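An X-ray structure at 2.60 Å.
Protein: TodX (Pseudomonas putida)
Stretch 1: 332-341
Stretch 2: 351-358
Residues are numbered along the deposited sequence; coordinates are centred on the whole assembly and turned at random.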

ATOM      1  N   ASP A 332     -13.978   8.666   5.724  1.00 74.38           N
ATOM      2  CA  ASP A 332     -13.360   7.693   6.615  1.00 71.68           C
ATOM      3  C   ASP A 332     -13.801   6.296   6.220  1.00 71.78           C
ATOM      4  O   ASP A 332     -14.967   6.087   5.913  1.00 71.80           O
ATOM      5  N   ILE A 333     -12.873   5.343   6.220  1.00 72.05           N
ATOM      6  CA  ILE A 333     -13.208   3.961   5.868  1.00 72.30           C
ATOM      7  C   ILE A 333     -13.257   3.073   7.112  1.00 72.03           C
ATOM      8  O   ILE A 333     -12.640   3.377   8.127  1.00 73.22           O
ATOM      9  N   THR A 334     -13.993   1.973   7.030  1.00 70.93           N
ATOM     10  CA  THR A 334     -14.100   1.066   8.160  1.00 69.85           C
ATOM     11  C   THR A 334     -13.830  -0.375   7.749  1.00 69.20           C
ATOM     12  O   THR A 334     -14.405  -0.891   6.789  1.00 68.18           O
ATOM     13  N   VAL A 335     -12.948  -1.024   8.498  1.00 68.23           N
ATOM     14  CA  VAL A 335     -12.579  -2.397   8.209  1.00 66.23           C
ATOM     15  C   VAL A 335     -12.953  -3.363   9.343  1.00 64.95           C
ATOM     16  O   VAL A 335     -12.689  -3.097  10.520  1.00 61.91           O
ATOM     17  N   ALA A 336     -13.574  -4.482   8.968  1.00 63.90           N
ATOM     18  CA  ALA A 336     -13.988  -5.516   9.915  1.00 64.07           C
ATOM     19  C   ALA A 336     -13.270  -6.814   9.553  1.00 63.80           C
ATOM     20  O   ALA A 336     -13.465  -7.353   8.462  1.00 65.50           O
ATOM     21  N   SER A 337     -12.453  -7.317  10.474  1.00 62.60           N
ATOM     22  CA  SER A 337     -11.676  -8.526  10.237  1.00 61.72           C
ATOM     23  C   SER A 337     -11.825  -9.628  11.288  1.00 61.23           C
ATOM     24  O   SER A 337     -11.995  -9.360  12.473  1.00 60.31           O
ATOM     25  N   ILE A 338     -11.762 -10.872  10.831  1.00 61.32           N
ATOM     26  CA  ILE A 338     -11.847 -12.034  11.704  1.00 62.08           C
ATOM     27  C   ILE A 338     -10.790 -13.051  11.261  1.00 62.39           C
ATOM     28  O   ILE A 338     -10.565 -13.246  10.057  1.00 61.41           O
ATOM     29  N   GLY A 339     -10.144 -13.698  12.232  1.00 62.01           N
ATOM     30  CA  GLY A 339      -9.113 -14.666  11.899  1.00 61.87           C
ATOM     31  C   GLY A 339      -9.032 -15.908  12.766  1.00 61.48           C
ATOM     32  O   GLY A 339      -9.299 -15.877  13.969  1.00 60.99           O
ATOM     33  N   THR A 340      -8.635 -17.008  12.140  1.00 61.66           N
ATOM     34  CA  THR A 340      -8.518 -18.282  12.828  1.00 62.49           C
ATOM     35  C   THR A 340      -7.128 -18.919  12.733  1.00 63.60           C
ATOM     36  O   THR A 340      -6.460 -18.861  11.686  1.00 63.79           O
ATOM     37  N   ALA A 341      -6.716 -19.523  13.849  1.00 62.73           N
ATOM     38  CA  ALA A 341      -5.436 -20.212  13.978  1.00 62.88           C
ATOM     39  C   ALA A 341      -5.727 -21.563  14.636  1.00 64.32           C
ATOM     40  O   ALA A 341      -6.510 -21.641  15.580  1.00 63.74           O
ATOM     41  N   ARG A 351      -3.898 -21.255   9.640  1.00 51.58           N
ATOM     42  CA  ARG A 351      -4.580 -19.980   9.786  1.00 50.55           C
ATOM     43  C   ARG A 351      -5.453 -19.670   8.580  1.00 49.39           C
ATOM     44  O   ARG A 351      -5.206 -20.161   7.481  1.00 47.54           O
ATOM     45  N   ALA A 352      -6.475 -18.850   8.806  1.00 47.29           N
ATOM     46  CA  ALA A 352      -7.388 -18.441   7.745  1.00 47.90           C
ATOM     47  C   ALA A 352      -8.231 -17.267   8.246  1.00 47.00           C
ATOM     48  O   ALA A 352      -8.442 -17.122   9.446  1.00 44.64           O
ATOM     49  N   GLY A 353      -8.699 -16.424   7.333  1.00 47.78           N
ATOM     50  CA  GLY A 353      -9.493 -15.290   7.761  1.00 51.73           C
ATOM     51  C   GLY A 353     -10.248 -14.558   6.668  1.00 53.93           C
ATOM     52  O   GLY A 353     -10.262 -14.969   5.505  1.00 50.73           O
ATOM     53  N   TYR A 354     -10.866 -13.446   7.057  1.00 56.91           N
ATOM     54  CA  TYR A 354     -11.649 -12.629   6.145  1.00 60.43           C
ATOM     55  C   TYR A 354     -11.665 -11.165   6.580  1.00 62.48           C
ATOM     56  O   TYR A 354     -11.694 -10.865   7.775  1.00 61.74           O
ATOM     57  N   SER A 355     -11.650 -10.257   5.606  1.00 64.70           N
ATOM     58  CA  SER A 355     -11.695  -8.825   5.895  1.00 66.82           C
ATOM     59  C   SER A 355     -12.798  -8.155   5.067  1.00 68.44           C
ATOM     60  O   SER A 355     -13.143  -8.620   3.977  1.00 66.67           O
ATOM     61  N   TYR A 356     -13.340  -7.057   5.586  1.00 70.68           N
ATOM     62  CA  TYR A 356     -14.418  -6.345   4.911  1.00 73.44           C
ATOM     63  C   TYR A 356     -14.224  -4.842   5.000  1.00 73.51           C
ATOM     64  O   TYR A 356     -14.207  -4.273   6.090  1.00 74.15           O
ATOM     65  N   ALA A 357     -14.081  -4.205   3.844  1.00 73.97           N
ATOM     66  CA  ALA A 357     -13.888  -2.761   3.770  1.00 75.37           C
ATOM     67  C   ALA A 357     -15.167  -2.072   3.308  1.00 76.11           C
ATOM     68  O   ALA A 357     -16.164  -2.731   3.008  1.00 75.85           O
ATOM     69  N   GLN A 358     -15.133  -0.743   3.253  1.00 77.40           N
ATOM     70  CA  GLN A 358     -16.291   0.034   2.825  1.00 78.96           C
ATOM     71  C   GLN A 358     -15.915   1.493   2.600  1.00 79.02           C
ATOM     72  O   GLN A 358     -15.753   2.256   3.551  1.00 79.28           O
TER

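Neighbouring strands of an antiparallel sheet meet through their backbones, so their side chains pack beside one another on the two faces instead of interlocking between the chains. Two strands of TodX illustrate the principle. Strands 333-341 and 351-356 run at 172° to one another, their axes approaching to 4.6 Å, and the two stretches together bury 615 Å², both sides summed. Three hydrogen-bonded pairs, Ala336 with Tyr356, Ile338 with Tyr354 and Thr340 with Ala352, set the register. The bond from Ile338 N to Tyr354 O measures 3.1 Å and its return, Tyr354 N to Ile338 O, 3.0 Å; of the Ala336 and Tyr356 bonds, that from Tyr356 N to Ala336 O, 2.9 Å long, is weak because its angle is poor.

The side chains of these three pairs share one face. Ile338, in the tt rotamer, lays CG2 4.1 Å from CB of Tyr354, so the branched aliphatic chain packs against the root of the tyrosine, whose chi1 is t. Beside them, the small Ala336 offers CB 4.4 Å from CB of Tyr356. This tyrosine also has chi1 t, but the end of its side chain leads away from the first strand; its contact with Ala336 is thus made at the base, and the ring is no lid over the alanine. Thr340, with chi1 between wells at -99°, stands on the same face as Ala352, whose CB stays 5.0 Å from Thr340 CG2, so the two side chains do not touch and the pair is joined through its backbone.

The other face varies more in relief. At Gly339 and Gly353 neither strand raises a side chain, and the CA atoms come within 4.2 Å. The hollow is not simply spare room: a CB on Gly353, ideally placed, would lie 2.7 Å from Ile338 O, a clash, and 3.5 Å from Gly339 CA. Flanking this low point, Ser337 and Ser355 form one pair and Ala341 and Arg351 the other. Both serines have chi1 t, and Ser337 CB lies 4.3 Å from Ser355 OG. The latter hydroxyl also sits 3.3 Å from Val335 CG1, a packing contact with a methyl group, while Ser337 OG is hydrogen-bonded elsewhere in the structure. Arg351, mtt through chi3, brings CG to 4.1 Å from Ala341 CB; its aliphatic stem meets the alanine, and its guanidinium finds partners elsewhere.

Beyond the paired register, Ile333, again tt, points its CA-to-CB bond sideways, yet its end comes nearer the second stretch: CD1 touches Ala357 CB at 3.9 Å, and CG1 lies 3.4 Å from Gln358 O. A long side chain here reaches a small one.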

ATOM      1  CB  ASP A 332     -13.778   7.961   8.064  1.00 69.68           C
ATOM      2  CG  ASP A 332     -13.304   9.311   8.576  1.00 68.39           C
ATOM      3  OD1 ASP A 332     -13.593   9.652   9.740  1.00 67.69           O
ATOM      4  OD2 ASP A 332     -12.640  10.039   7.823  1.00 69.59           O
ATOM      5  CB  ILE A 333     -12.186   3.353   4.868  1.00 72.25           C
ATOM      6  CG1 ILE A 333     -12.509   1.874   4.636  1.00 72.46           C
ATOM      7  CG2 ILE A 333     -10.771   3.517   5.388  1.00 72.85           C
ATOM      8  CD1 ILE A 333     -11.463   1.118   3.847  1.00 74.86           C
ATOM      9  CB  THR A 334     -15.487   1.168   8.804  1.00 69.93           C
ATOM     10  OG1 THR A 334     -15.694   2.511   9.256  1.00 70.74           O
ATOM     11  CG2 THR A 334     -15.601   0.222   9.991  1.00 69.99           C
ATOM     12  CB  VAL A 335     -11.069  -2.480   7.950  1.00 66.45           C
ATOM     13  CG1 VAL A 335     -10.755  -3.691   7.088  1.00 65.81           C
ATOM     14  CG2 VAL A 335     -10.590  -1.191   7.301  1.00 65.73           C
ATOM     15  CB  ALA A 336     -15.498  -5.710   9.857  1.00 61.82           C
ATOM     16  CB  SER A 337     -10.200  -8.142  10.114  1.00 62.55           C
ATOM     17  OG  SER A 337      -9.362  -9.281  10.138  1.00 64.92           O
ATOM     18  CB  ILE A 338     -13.243 -12.705  11.650  1.00 62.66           C
ATOM     19  CG1 ILE A 338     -13.229 -13.977  12.511  1.00 62.67           C
ATOM     20  CG2 ILE A 338     -13.627 -13.021  10.204  1.00 63.32           C
ATOM     21  CD1 ILE A 338     -14.486 -14.817  12.425  1.00 63.21           C
ATOM     22  CB  THR A 340      -9.583 -19.278  12.298  1.00 61.53           C
ATOM     23  OG1 THR A 340     -10.692 -19.298  13.199  1.00 60.14           O
ATOM     24  CG2 THR A 340      -9.007 -20.692  12.153  1.00 62.46           C
ATOM     25  CB  ALA A 341      -4.493 -19.399  14.843  1.00 60.45           C
ATOM     26  CB  ARG A 351      -3.555 -18.859   9.961  1.00 51.04           C
ATOM     27  CG  ARG A 351      -2.691 -19.013  11.179  1.00 51.75           C
ATOM     28  CD  ARG A 351      -1.517 -18.043  11.182  1.00 52.56           C
ATOM     29  NE  ARG A 351      -0.785 -18.144  12.442  1.00 53.36           N
ATOM     30  CZ  ARG A 351       0.494 -18.478  12.546  1.00 54.79           C
ATOM     31  NH1 ARG A 351       1.205 -18.739  11.459  1.00 54.16           N
ATOM     32  NH2 ARG A 351       1.056 -18.573  13.741  1.00 56.15           N
ATOM     33  CB  ALA A 352      -8.292 -19.618   7.327  1.00 45.98           C
ATOM     34  CB  TYR A 354     -13.084 -13.152   6.100  1.00 63.23           C
ATOM     35  CG  TYR A 354     -14.033 -12.288   5.298  1.00 66.79           C
ATOM     36  CD1 TYR A 354     -13.911 -12.191   3.910  1.00 68.87           C
ATOM     37  CD2 TYR A 354     -15.063 -11.579   5.924  1.00 66.01           C
ATOM     38  CE1 TYR A 354     -14.800 -11.411   3.157  1.00 70.09           C
ATOM     39  CE2 TYR A 354     -15.953 -10.797   5.187  1.00 68.04           C
ATOM     40  CZ  TYR A 354     -15.818 -10.719   3.801  1.00 69.26           C
ATOM     41  OH  TYR A 354     -16.701  -9.969   3.055  1.00 68.23           O
ATOM     42  CB  SER A 355     -10.352  -8.165   5.594  1.00 66.13           C
ATOM     43  OG  SER A 355     -10.367  -6.818   6.033  1.00 67.80           O
ATOM     44  CB  TYR A 356     -15.750  -6.735   5.552  1.00 77.53           C
ATOM     45  CG  TYR A 356     -16.982  -6.449   4.724  1.00 81.77           C
ATOM     46  CD1 TYR A 356     -18.208  -7.020   5.069  1.00 84.50           C
ATOM     47  CD2 TYR A 356     -16.932  -5.624   3.597  1.00 82.87           C
ATOM     48  CE1 TYR A 356     -19.355  -6.783   4.315  1.00 85.36           C
ATOM     49  CE2 TYR A 356     -18.076  -5.379   2.835  1.00 84.53           C
ATOM     50  CZ  TYR A 356     -19.283  -5.965   3.201  1.00 85.49           C
ATOM     51  OH  TYR A 356     -20.423  -5.749   2.456  1.00 86.80           O
ATOM     52  CB  ALA A 357     -12.748  -2.439   2.813  1.00 76.01           C
ATOM     53  CB  GLN A 358     -17.403  -0.047   3.872  1.00 80.10           C
ATOM     54  CG  GLN A 358     -18.803  -0.127   3.279  1.00 82.25           C
ATOM     55  CD  GLN A 358     -19.870  -0.357   4.339  1.00 84.20           C
ATOM     56  OE1 GLN A 358     -20.950  -0.893   4.051  1.00 85.09           O
ATOM     57  NE2 GLN A 358     -19.577   0.054   5.572  1.00 82.92           N
TER